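Local coordinates for calmodulin-binding transcription activator 1 (Homo sapiens, PDB 2CXK), which activates transcription in the nucleus, this piece being its immunoglobulin-like TIG domain, and may interact with calmodulin, at residues S39-D43 and Q44-P48. Residues are numbered along the deposited sequence; the frame is centred on the assembly and turned at random.
Sequences SCLFD and QISVP
The 2.7 Å bond from I45 N to F42 O closes a two-residue beta hairpin, with D43 and Q44 at the corners of a type I' turn. This hairpin joins strands 38-42 and 45-53 of the immunoglobulin-like TIG domain and illustrates how bond geometry can change from the turn outward. I45 N sits well above the plane of the F42 carbonyl, 59° out of it, whereas further from the turn C40 N meets V47 O nearly head-on at 2.9 Å. Both turn residues take positive phi. A water spans the bend, donating to L41 O and accepting from Q44 N, while D43 OD2 is hydrogen-bonded to NE2 of H64.

The two faces of the ladder differ. On one, the CG2 methyl of V47 lies between its own N and carbonyl carbon (chi1 of CG1 -67°), which brings it to the edge of the F42 ring, near its plane, 3.8 Å from CE1. The opposite face carries L41 and S46. There L41 CD2 presses against S46 CB at 3.3 Å, tighter than ordinary carbon contact. A chi1 of -179° turns S46 OG away from its own N, where it meets a water that also binds S39: this one water, 2.6 Å from S46 OG and 2.7 Å from S39 OG, joins the two hydroxyls.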
loop_
_atom_site.group_PDB
_atom_site.type_symbol
_atom_site.label_atom_id
_atom_site.label_comp_id
_atom_site.label_asym_id
_atom_site.label_seq_id
_atom_site.Cartn_x
_atom_site.Cartn_y
_atom_site.Cartn_z
ATOM N N SER A 39 -5.618 14.897 1.683
ATOM C CA SER A 39 -6.862 14.152 1.809
ATOM C C SER A 39 -6.991 13.285 0.572
ATOM O O SER A 39 -6.286 13.490 -0.422
ATOM C CB SER A 39 -8.074 15.092 1.924
ATOM O OG SER A 39 -8.265 15.854 0.745
ATOM N N CYS A 40 -7.874 12.296 0.642
ATOM C CA CYS A 40 -8.116 11.418 -0.491
ATOM C C CYS A 40 -9.607 11.443 -0.742
ATOM O O CYS A 40 -10.406 11.412 0.194
ATOM C CB CYS A 40 -7.655 9.987 -0.197
ATOM S SG CYS A 40 -5.855 9.833 -0.077
ATOM N N LEU A 41 -9.979 11.511 -2.009
ATOM C CA LEU A 41 -11.386 11.554 -2.365
ATOM C C LEU A 41 -11.773 10.293 -3.112
ATOM O O LEU A 41 -11.183 9.973 -4.144
ATOM C CB LEU A 41 -11.672 12.769 -3.255
ATOM C CG LEU A 41 -11.099 14.124 -2.823
ATOM C CD1 LEU A 41 -11.594 15.204 -3.774
ATOM C CD2 LEU A 41 -11.521 14.447 -1.411
ATOM N N PHE A 42 -12.748 9.572 -2.567
ATOM C CA PHE A 42 -13.269 8.355 -3.182
ATOM C C PHE A 42 -14.653 8.754 -3.687
ATOM O O PHE A 42 -15.545 9.019 -2.886
ATOM C CB PHE A 42 -13.406 7.233 -2.150
ATOM C CG PHE A 42 -12.094 6.743 -1.596
ATOM C CD1 PHE A 42 -11.386 7.497 -0.671
ATOM C CD2 PHE A 42 -11.575 5.510 -1.996
ATOM C CE1 PHE A 42 -10.174 7.031 -0.143
ATOM C CE2 PHE A 42 -10.365 5.037 -1.476
ATOM C CZ PHE A 42 -9.667 5.806 -0.546
ATOM N N ASP A 43 -14.827 8.799 -5.006
ATOM C CA ASP A 43 -16.098 9.209 -5.595
ATOM C C ASP A 43 -16.510 10.529 -4.945
ATOM O O ASP A 43 -17.657 10.710 -4.535
ATOM C CB ASP A 43 -17.183 8.142 -5.364
ATOM C CG ASP A 43 -18.451 8.410 -6.182
ATOM O OD1 ASP A 43 -18.327 8.994 -7.278
ATOM O OD2 ASP A 43 -19.562 8.030 -5.746
ATOM N N GLN A 44 -15.550 11.442 -4.835
ATOM C CA GLN A 44 -15.777 12.750 -4.231
ATOM C C GLN A 44 -16.002 12.750 -2.718
ATOM O O GLN A 44 -16.187 13.813 -2.122
ATOM C CB GLN A 44 -16.943 13.464 -4.931
ATOM C CG GLN A 44 -16.714 13.638 -6.426
ATOM C CD GLN A 44 -15.374 14.289 -6.735
ATOM O OE1 GLN A 44 -14.704 13.932 -7.708
ATOM N NE2 GLN A 44 -14.979 15.254 -5.909
ATOM N N ILE A 45 -16.006 11.577 -2.088
ATOM C CA ILE A 45 -16.174 11.531 -0.633
ATOM C C ILE A 45 -14.780 11.678 -0.038
ATOM O O ILE A 45 -13.906 10.843 -0.271
ATOM C CB ILE A 45 -16.760 10.203 -0.137
ATOM C CG1 ILE A 45 -18.164 9.992 -0.700
ATOM C CG2 ILE A 45 -16.806 10.213 1.394
ATOM C CD1 ILE A 45 -18.800 8.686 -0.259
ATOM N N SER A 46 -14.579 12.730 0.745
ATOM C CA SER A 46 -13.271 12.997 1.328
ATOM C C SER A 46 -12.974 12.365 2.680
ATOM O O SER A 46 -13.835 12.302 3.555
ATOM C CB SER A 46 -13.074 14.510 1.460
ATOM O OG SER A 46 -11.797 14.811 1.995
ATOM N N VAL A 47 -11.737 11.899 2.832
ATOM C CA VAL A 47 -11.242 11.341 4.082
ATOM C C VAL A 47 -9.844 11.931 4.253
ATOM O O VAL A 47 -9.151 12.199 3.271
ATOM C CB VAL A 47 -11.149 9.791 4.071
ATOM C CG1 VAL A 47 -12.547 9.188 4.000
ATOM C CG2 VAL A 47 -10.282 9.311 2.908
ATOM N N PRO A 48 -9.421 12.172 5.500
ATOM C CA PRO A 48 -8.086 12.737 5.701
ATOM C C PRO A 48 -7.005 11.735 5.321
ATOM O O PRO A 48 -7.251 10.529 5.296
ATOM C CB PRO A 48 -8.074 13.076 7.189
ATOM C CG PRO A 48 -9.001 12.066 7.775
ATOM C CD PRO A 48 -10.128 12.004 6.781
HETATM O O HOH W 1 -10.697 17.014 1.033
HETATM O O HOH W 2 -12.750 10.909 -6.227
#